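Alpha-n-acetylglucosaminidase family protein (Clostridium perfringens, PDB 4A42) probably binds carbohydrate as a calcium-containing family 32 module of a family 89 alpha-N-acetylglucosaminidase that cleaves terminal N-acetylglucosamine residues. Local coordinates at residues A[36-41]-A[53-58]; A[63-68]-A[132-137]. All blocks are in the same frame, centred on the assembly; numbering follows the deposited sequence.

Contact 1 (A[36-41]-A[53-58]); sequences VTSNNS and TLWVPG. With CA (calcium ion), chain C.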
ATOM      1  N   VAL A  36       7.245  -3.626  -6.891  1.00 20.29           N
ATOM      2  CA  VAL A  36       6.574  -2.485  -7.504  1.00 19.75           C
ATOM      3  C   VAL A  36       6.522  -2.649  -9.013  1.00 19.34           C
ATOM      4  O   VAL A  36       7.344  -3.362  -9.604  1.00 21.22           O
ATOM      5  CB  VAL A  36       7.272  -1.150  -7.154  1.00 18.32           C
ATOM      6  CG1 VAL A  36       7.223  -0.906  -5.658  1.00 19.83           C
ATOM      7  CG2 VAL A  36       8.716  -1.149  -7.663  1.00 20.48           C
ATOM      8  N   THR A  37       5.548  -1.986  -9.631  1.00 18.85           N
ATOM      9  CA  THR A  37       5.351  -2.065 -11.069  1.00 22.12           C
ATOM     10  C   THR A  37       6.287  -1.144 -11.834  1.00 21.37           C
ATOM     11  O   THR A  37       6.475  -1.298 -13.038  1.00 21.56           O
ATOM     12  CB  THR A  37       3.896  -1.737 -11.451  1.00 25.12           C
ATOM     13  OG1 THR A  37       3.526  -0.472 -10.882  1.00 27.97           O
ATOM     14  CG2 THR A  37       2.973  -2.813 -10.922  1.00 26.35           C
ATOM     15  N   SER A  38       6.864  -0.177 -11.133  1.00 21.27           N
ATOM     16  CA  SER A  38       7.845   0.706 -11.747  1.00 23.67           C
ATOM     17  C   SER A  38       8.719   1.373 -10.705  1.00 23.94           C
ATOM     18  O   SER A  38       8.365   1.431  -9.524  1.00 23.82           O
ATOM     19  CB  SER A  38       7.169   1.770 -12.613  1.00 27.27           C
ATOM     20  OG  SER A  38       6.629   2.795 -11.820  1.00 28.51           O
ATOM     21  N   ASN A  39       9.854   1.885 -11.174  1.00 25.58           N
ATOM     22  CA  ASN A  39      10.805   2.589 -10.324  0.53 24.95           C
ATOM     23  C   ASN A  39      11.214   1.803  -9.085  1.00 23.74           C
ATOM     24  O   ASN A  39      11.050   2.278  -7.950  1.00 27.08           O
ATOM     25  CB  ASN A  39      10.260   3.958  -9.925  0.53 24.19           C
ATOM     26  CG  ASN A  39      11.325   5.025  -9.950  0.53 24.06           C
ATOM     27  OD1 ASN A  39      12.509   4.720 -10.096  0.53 22.85           O
ATOM     28  ND2 ASN A  39      10.918   6.281  -9.807  0.53 24.46           N
ATOM     29  N   ASN A  40      11.748   0.619  -9.315  1.00 25.75           N
ATOM     30  CA  ASN A  40      12.184  -0.257  -8.261  1.00 25.70           C
ATOM     31  C   ASN A  40      13.245   0.389  -7.372  1.00 27.88           C
ATOM     32  O   ASN A  40      13.361   0.031  -6.210  1.00 27.25           O
ATOM     33  CB  ASN A  40      12.711  -1.552  -8.887  1.00 28.75           C
ATOM     34  CG  ASN A  40      13.081  -2.579  -7.862  1.00 31.09           C
ATOM     35  OD1 ASN A  40      12.223  -3.112  -7.161  1.00 34.11           O
ATOM     36  ND2 ASN A  40      14.366  -2.868  -7.761  1.00 33.15           N
ATOM     37  N   SER A  41      14.007   1.332  -7.932  1.00 31.65           N
ATOM     38  CA  SER A  41      15.079   2.020  -7.209  1.00 33.31           C
ATOM     39  C   SER A  41      14.555   2.767  -5.989  1.00 31.59           C
ATOM     40  O   SER A  41      15.300   3.038  -5.052  1.00 34.05           O
ATOM     41  CB  SER A  41      15.811   3.009  -8.124  1.00 34.30           C
ATOM     42  OG  SER A  41      14.947   4.047  -8.566  1.00 37.03           O
ATOM     43  N   THR A  53      10.531  10.416   2.032  1.00 14.76           N
ATOM     44  CA  THR A  53      11.231   9.672   0.997  1.00 13.75           C
ATOM     45  C   THR A  53      10.130   8.964   0.214  1.00 13.85           C
ATOM     46  O   THR A  53       9.365   8.200   0.767  1.00 12.03           O
ATOM     47  CB  THR A  53      12.230   8.659   1.554  1.00 15.74           C
ATOM     48  OG1 THR A  53      11.567   7.726   2.402  1.00 15.42           O
ATOM     49  CG2 THR A  53      13.353   9.374   2.321  1.00 18.15           C
ATOM     50  N   LEU A  54      10.081   9.240  -1.079  1.00 12.55           N
ATOM     51  CA  LEU A  54       8.960   8.852  -1.912  1.00 13.87           C
ATOM     52  C   LEU A  54       9.216   7.773  -2.942  1.00 13.90           C
ATOM     53  O   LEU A  54      10.322   7.639  -3.420  1.00 15.93           O
ATOM     54  CB  LEU A  54       8.468  10.072  -2.659  1.00 14.21           C
ATOM     55  CG  LEU A  54       8.494  11.372  -1.871  1.00 13.58           C
ATOM     56  CD1 LEU A  54       8.098  12.500  -2.781  1.00 15.72           C
ATOM     57  CD2 LEU A  54       7.561  11.293  -0.692  1.00 13.44           C
ATOM     58  N   TRP A  55       8.161   7.023  -3.264  1.00 12.63           N
ATOM     59  CA  TRP A  55       8.153   6.137  -4.411  1.00 13.38           C
ATOM     60  C   TRP A  55       7.268   6.829  -5.446  1.00 11.98           C
ATOM     61  O   TRP A  55       6.121   7.127  -5.187  1.00 12.35           O
ATOM     62  CB  TRP A  55       7.624   4.749  -4.068  1.00 12.78           C
ATOM     63  CG  TRP A  55       7.325   3.901  -5.284  1.00 13.74           C
ATOM     64  CD1 TRP A  55       8.234   3.273  -6.089  1.00 14.59           C
ATOM     65  CD2 TRP A  55       6.034   3.589  -5.822  1.00 13.81           C
ATOM     66  NE1 TRP A  55       7.584   2.602  -7.093  1.00 15.77           N
ATOM     67  CE2 TRP A  55       6.235   2.775  -6.947  1.00 14.89           C
ATOM     68  CE3 TRP A  55       4.726   3.923  -5.460  1.00 13.63           C
ATOM     69  CZ2 TRP A  55       5.185   2.290  -7.707  1.00 15.46           C
ATOM     70  CZ3 TRP A  55       3.687   3.441  -6.222  1.00 14.16           C
ATOM     71  CH2 TRP A  55       3.921   2.633  -7.328  1.00 15.08           C
ATOM     72  N   VAL A  56       7.836   7.115  -6.604  1.00 14.19           N
ATOM     73  CA  VAL A  56       7.139   7.832  -7.647  1.00 13.85           C
ATOM     74  C   VAL A  56       7.131   6.967  -8.879  1.00 15.89           C
ATOM     75  O   VAL A  56       8.126   6.866  -9.566  1.00 18.09           O
ATOM     76  CB  VAL A  56       7.891   9.125  -7.970  1.00 20.00           C
ATOM     77  CG1 VAL A  56       7.198   9.901  -9.044  1.00 20.00           C
ATOM     78  CG2 VAL A  56       8.046   9.975  -6.725  1.00 20.00           C
ATOM     79  N   PRO A  57       5.990   6.389  -9.186  1.00 15.70           N
ATOM     80  CA  PRO A  57       5.898   5.516 -10.345  1.00 19.14           C
ATOM     81  C   PRO A  57       5.972   6.298 -11.629  1.00 19.36           C
ATOM     82  O   PRO A  57       5.791   7.491 -11.666  1.00 19.40           O
ATOM     83  CB  PRO A  57       4.522   4.870 -10.192  1.00 18.99           C
ATOM     84  CG  PRO A  57       3.774   5.766  -9.313  1.00 15.71           C
ATOM     85  CD  PRO A  57       4.784   6.295  -8.354  1.00 16.48           C
ATOM     86  N   GLY A  58       6.287   5.574 -12.684  1.00 21.72           N
ATOM     87  CA  GLY A  58       6.303   6.095 -14.017  1.00 26.17           C
ATOM     88  C   GLY A  58       4.893   5.954 -14.617  1.00 30.13           C
ATOM     89  O   GLY A  58       3.924   5.864 -13.903  1.00 29.55           O
TER
HETATM   90 CA    CA C1690       9.304   6.752   2.931  1.00 12.32          CA

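Contact 2 (A[63-68]-A[132-137]); sequences KSVTFD and FNFNSE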
ATOM      1  N   LYS A  63      -0.263   1.171 -12.062  1.00 28.00           N
ATOM      2  CA  LYS A  63       0.740   1.405 -11.059  1.00 22.78           C
ATOM      3  C   LYS A  63       0.357   0.601  -9.809  1.00 19.56           C
ATOM      4  O   LYS A  63      -0.728   0.757  -9.299  1.00 21.43           O
ATOM      5  CB  LYS A  63       0.800   2.888 -10.703  1.00 21.29           C
ATOM      6  CG  LYS A  63       1.156   3.809 -11.802  1.00 23.36           C
ATOM      7  CD  LYS A  63       0.797   5.207 -11.452  1.00 26.31           C
ATOM      8  CE  LYS A  63      -0.023   5.825 -12.520  1.00 32.11           C
ATOM      9  NZ  LYS A  63       0.770   6.165 -13.711  1.00 33.67           N
ATOM     10  N   SER A  64       1.240  -0.271  -9.361  1.00 18.92           N
ATOM     11  CA  SER A  64       0.889  -1.152  -8.281  1.00 18.03           C
ATOM     12  C   SER A  64       2.061  -1.505  -7.369  1.00 18.77           C
ATOM     13  O   SER A  64       3.191  -1.521  -7.803  1.00 18.34           O
ATOM     14  CB  SER A  64       0.283  -2.417  -8.886  1.00 22.92           C
ATOM     15  OG  SER A  64      -0.189  -3.278  -7.898  1.00 25.72           O
ATOM     16  N   VAL A  65       1.757  -1.796  -6.116  1.00 17.44           N
ATOM     17  CA  VAL A  65       2.737  -2.260  -5.134  1.00 18.08           C
ATOM     18  C   VAL A  65       2.184  -3.503  -4.437  1.00 18.38           C
ATOM     19  O   VAL A  65       1.027  -3.516  -4.040  1.00 17.75           O
ATOM     20  CB  VAL A  65       2.971  -1.188  -4.046  1.00 19.38           C
ATOM     21  CG1 VAL A  65       3.977  -1.681  -3.003  1.00 20.46           C
ATOM     22  CG2 VAL A  65       3.407   0.142  -4.667  1.00 20.76           C
ATOM     23  N   THR A  66       2.997  -4.546  -4.281  1.00 18.79           N
ATOM     24  CA  THR A  66       2.564  -5.730  -3.539  1.00 18.85           C
ATOM     25  C   THR A  66       3.518  -6.037  -2.389  1.00 20.23           C
ATOM     26  O   THR A  66       4.717  -6.209  -2.604  1.00 22.33           O
ATOM     27  CB  THR A  66       2.475  -6.973  -4.439  1.00 20.87           C
ATOM     28  OG1 THR A  66       1.507  -6.752  -5.471  1.00 21.45           O
ATOM     29  CG2 THR A  66       2.051  -8.193  -3.618  1.00 20.92           C
ATOM     30  N   PHE A  67       2.988  -6.088  -1.171  1.00 20.30           N
ATOM     31  CA  PHE A  67       3.772  -6.524  -0.014  1.00 21.17           C
ATOM     32  C   PHE A  67       3.529  -8.006   0.214  1.00 22.68           C
ATOM     33  O   PHE A  67       2.382  -8.465   0.188  1.00 23.41           O
ATOM     34  CB  PHE A  67       3.389  -5.768   1.266  1.00 21.50           C
ATOM     35  CG  PHE A  67       3.785  -4.331   1.273  1.00 19.73           C
ATOM     36  CD1 PHE A  67       2.983  -3.379   0.663  1.00 17.67           C
ATOM     37  CD2 PHE A  67       4.951  -3.918   1.908  1.00 19.93           C
ATOM     38  CE1 PHE A  67       3.346  -2.050   0.671  1.00 18.84           C
ATOM     39  CE2 PHE A  67       5.312  -2.586   1.918  1.00 21.66           C
ATOM     40  CZ  PHE A  67       4.512  -1.659   1.296  1.00 21.41           C
ATOM     41  N   ASP A  68       4.614  -8.744   0.421  1.00 22.84           N
ATOM     42  CA  ASP A  68       4.552 -10.139   0.838  1.00 24.63           C
ATOM     43  C   ASP A  68       5.001 -10.166   2.292  1.00 25.83           C
ATOM     44  O   ASP A  68       6.184 -10.009   2.589  1.00 28.02           O
ATOM     45  CB  ASP A  68       5.461 -11.007  -0.045  1.00 24.72           C
ATOM     46  CG  ASP A  68       5.416 -12.490   0.325  1.00 26.21           C
ATOM     47  OD1 ASP A  68       4.806 -12.842   1.354  1.00 24.18           O
ATOM     48  OD2 ASP A  68       6.004 -13.306  -0.419  1.00 28.93           O
ATOM     49  N   PHE A 132      -1.607  -2.798  -3.523  1.00 16.01           N
ATOM     50  CA  PHE A 132      -2.106  -1.438  -3.658  1.00 15.89           C
ATOM     51  C   PHE A 132      -2.097  -1.077  -5.128  1.00 14.07           C
ATOM     52  O   PHE A 132      -1.079  -1.210  -5.798  1.00 16.02           O
ATOM     53  CB  PHE A 132      -1.205  -0.459  -2.882  1.00 16.39           C
ATOM     54  CG  PHE A 132      -1.193  -0.704  -1.402  1.00 15.88           C
ATOM     55  CD1 PHE A 132      -0.407  -1.716  -0.860  1.00 16.63           C
ATOM     56  CD2 PHE A 132      -1.969   0.066  -0.548  1.00 15.96           C
ATOM     57  CE1 PHE A 132      -0.412  -1.963   0.502  1.00 17.61           C
ATOM     58  CE2 PHE A 132      -1.959  -0.166   0.825  1.00 15.28           C
ATOM     59  CZ  PHE A 132      -1.188  -1.193   1.347  1.00 15.38           C
ATOM     60  N   ASN A 133      -3.232  -0.625  -5.637  1.00 14.72           N
ATOM     61  CA  ASN A 133      -3.292  -0.172  -7.012  1.00 15.34           C
ATOM     62  C   ASN A 133      -3.597   1.307  -7.014  1.00 13.32           C
ATOM     63  O   ASN A 133      -4.439   1.765  -6.248  1.00 14.86           O
ATOM     64  CB  ASN A 133      -4.364  -0.956  -7.761  1.00 20.91           C
ATOM     65  CG  ASN A 133      -4.262  -2.444  -7.498  1.00 23.90           C
ATOM     66  OD1 ASN A 133      -3.303  -3.092  -7.925  1.00 23.88           O
ATOM     67  ND2 ASN A 133      -5.229  -2.987  -6.757  1.00 26.11           N
ATOM     68  N   PHE A 134      -2.887   2.061  -7.846  1.00 13.08           N
ATOM     69  CA  PHE A 134      -3.066   3.508  -7.884  1.00 11.55           C
ATOM     70  C   PHE A 134      -3.458   3.941  -9.282  1.00 14.77           C
ATOM     71  O   PHE A 134      -2.778   3.619 -10.249  1.00 16.20           O
ATOM     72  CB  PHE A 134      -1.789   4.227  -7.443  1.00 12.45           C
ATOM     73  CG  PHE A 134      -1.321   3.828  -6.077  1.00 12.00           C
ATOM     74  CD1 PHE A 134      -2.005   4.249  -4.951  1.00 14.47           C
ATOM     75  CD2 PHE A 134      -0.210   3.017  -5.915  1.00 14.54           C
ATOM     76  CE1 PHE A 134      -1.595   3.880  -3.687  1.00 13.45           C
ATOM     77  CE2 PHE A 134       0.218   2.642  -4.635  1.00 15.27           C
ATOM     78  CZ  PHE A 134      -0.472   3.081  -3.524  1.00 13.51           C
ATOM     79  N   ASN A 135      -4.584   4.629  -9.384  1.00 15.84           N
ATOM     80  CA  ASN A 135      -5.051   5.103 -10.677  1.00 16.25           C
ATOM     81  C   ASN A 135      -5.159   6.607 -10.862  1.00 16.72           C
ATOM     82  O   ASN A 135      -5.729   7.051 -11.826  1.00 20.19           O
ATOM     83  CB  ASN A 135      -6.342   4.416 -11.100  1.00 18.77           C
ATOM     84  CG  ASN A 135      -7.469   4.694 -10.170  1.00 21.91           C
ATOM     85  OD1 ASN A 135      -7.517   4.140  -9.096  1.00 23.41           O
ATOM     86  ND2 ASN A 135      -8.406   5.533 -10.591  1.00 22.12           N
ATOM     87  N   SER A 136      -4.649   7.385  -9.922  1.00 13.16           N
ATOM     88  CA  SER A 136      -4.631   8.820 -10.084  1.00 13.17           C
ATOM     89  C   SER A 136      -3.344   9.265 -10.779  1.00 15.40           C
ATOM     90  O   SER A 136      -2.466   8.467 -11.055  1.00 17.49           O
ATOM     91  CB  SER A 136      -4.808   9.538  -8.751  1.00 13.31           C
ATOM     92  OG  SER A 136      -4.133   8.861  -7.729  1.00 14.03           O
ATOM     93  N   GLU A 137      -3.284  10.551 -11.079  1.00 15.28           N
ATOM     94  CA  GLU A 137      -2.092  11.161 -11.627  1.00 20.39           C
ATOM     95  C   GLU A 137      -1.218  11.691 -10.491  1.00 18.89           C
ATOM     96  O   GLU A 137      -1.688  11.930  -9.406  1.00 17.79           O
ATOM     97  CB  GLU A 137      -2.488  12.302 -12.549  1.00 25.63           C
ATOM     98  CG  GLU A 137      -3.249  11.863 -13.779  1.00 29.75           C
ATOM     99  CD  GLU A 137      -2.463  10.867 -14.608  1.00 36.58           C
ATOM    100  OE1 GLU A 137      -1.243  11.065 -14.735  1.00 40.03           O
ATOM    101  OE2 GLU A 137      -3.043   9.895 -15.127  1.00 37.45           O
TER
HETATM  102  O   HOH W   1      -2.300   3.294 -12.813  1.00 38.02           O

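Contact 1 (A[36-41]-A[53-58])
Ser-38 and Pro-57 mark the closest approach of the two backbones, their CA atoms 5.4 Å apart: 36-41 runs from the end of strand 33-36 through a turn into a 3-10 segment, and 53-58, without regular structure, is the returning end of the same long loop. No strand pairing joins them; three hydrogen bonds cross the contact, each between a side chain and the backbone. Trp-55 NE1 gives its proton to Ser-38 O at 2.8 Å, with the oxygen 10° out of the indole plane, and Asn-39 O lies at the same ring edge, 3.5 Å from CD1. The indole is sandwiched as well: Val-36 CG1 sits over one face in a CH-pi contact, 4.2 Å from the centroid of the five-membered ring, while Pro-57 CD covers the opposite face toward the rim. Ser-38 OG, held between its own backbone N and carbonyl carbon (chi1 78°), accepts the Gly-58 N-H at 2.9 Å and rests against Pro-57 CA. In one of its two conformers, Asn-39 sends ND2 to Val-56 O, 2.9 Å away, along an almost straight N-H...O path (177°) with the acceptor in the amide plane; Ser-41 OG donates to its OD1 from above the carbonyl plane. Thr-53 binds the calcium ion through O and OG1, and Asn-45, Asp-48, Asn-50, Gly-142 and Glu-143 complete the site. The chemistry implies a loop tied at its neck by directional bonds around a clamped tryptophan; the calcium ion probably holds the chain in place two residues before that ring.

Contact 2 (A[63-68]-A[132-137])
Strands 63-69 and 126-134 meet here as antiparallel neighbours in the larger sheet, a buried contact near the centre of the domain. The strand axes lie 4.8 Å apart, with N-to-C directions at 168°. Val-65 and Phe-132 form a hydrogen-bonded pair: Phe-132 N reaches Val-65 O at 2.8 Å, and Val-65 N returns the bond to Phe-132 O at 2.9 Å. Toward the start of strand 63-69, Phe-134 N donates to Lys-63 O, while a water accepts from Lys-63 N and donates to Phe-134 O, bridging the strands. Such a sheet packed against a second one is the beta-sandwich of the F5/8 type C (discoidin-like) family. Val-65, Phe-67, Phe-132 and Phe-134 build its core, where Ile-141, Ile-144 and Ile-146 of strand 141-148 meet the phenylalanines. Val-65 CG2 touches the edge of the Phe-134 ring, 4.1 Å from CE2. The rings of Phe-67 and Phe-132 are steeply inclined, planes at 78°, with CD1 of Phe-67 3.7 Å from CE1 of Phe-132. Ser-64 and Asn-133 point to the opposite face of the sheet. There Ser-64 OG, anti to its backbone N (chi1 -175°), lies 3.1 Å from both Phe-132 O and Asn-133 OD1; Asn-133 ND2 is held by Glu-93 and Ser-91.

Contact 1 closes the calcium-bearing loop before the chain enters strand 63-69, and contact 2 then pairs that strand within the sandwich; their centres lie 10 Å apart. The two touch directly. Thr-37 OG1 is 2.8 Å from Ser-64 N and Gly-58 O is 3.2 Å from Lys-63 NZ, both probable hydrogen bonds, so each segment of contact 1 has a polar tie to the start of the strand. Farther along the strand, Trp-55 CZ3 packs 3.7 Å from Val-65 CG2, carrying the clamped indole into the hydrophobic core. The calcium ion belongs to contact 1 through Thr-53; on the contact 2 side, the Phe-67 side chain comes within about 10 Å of it.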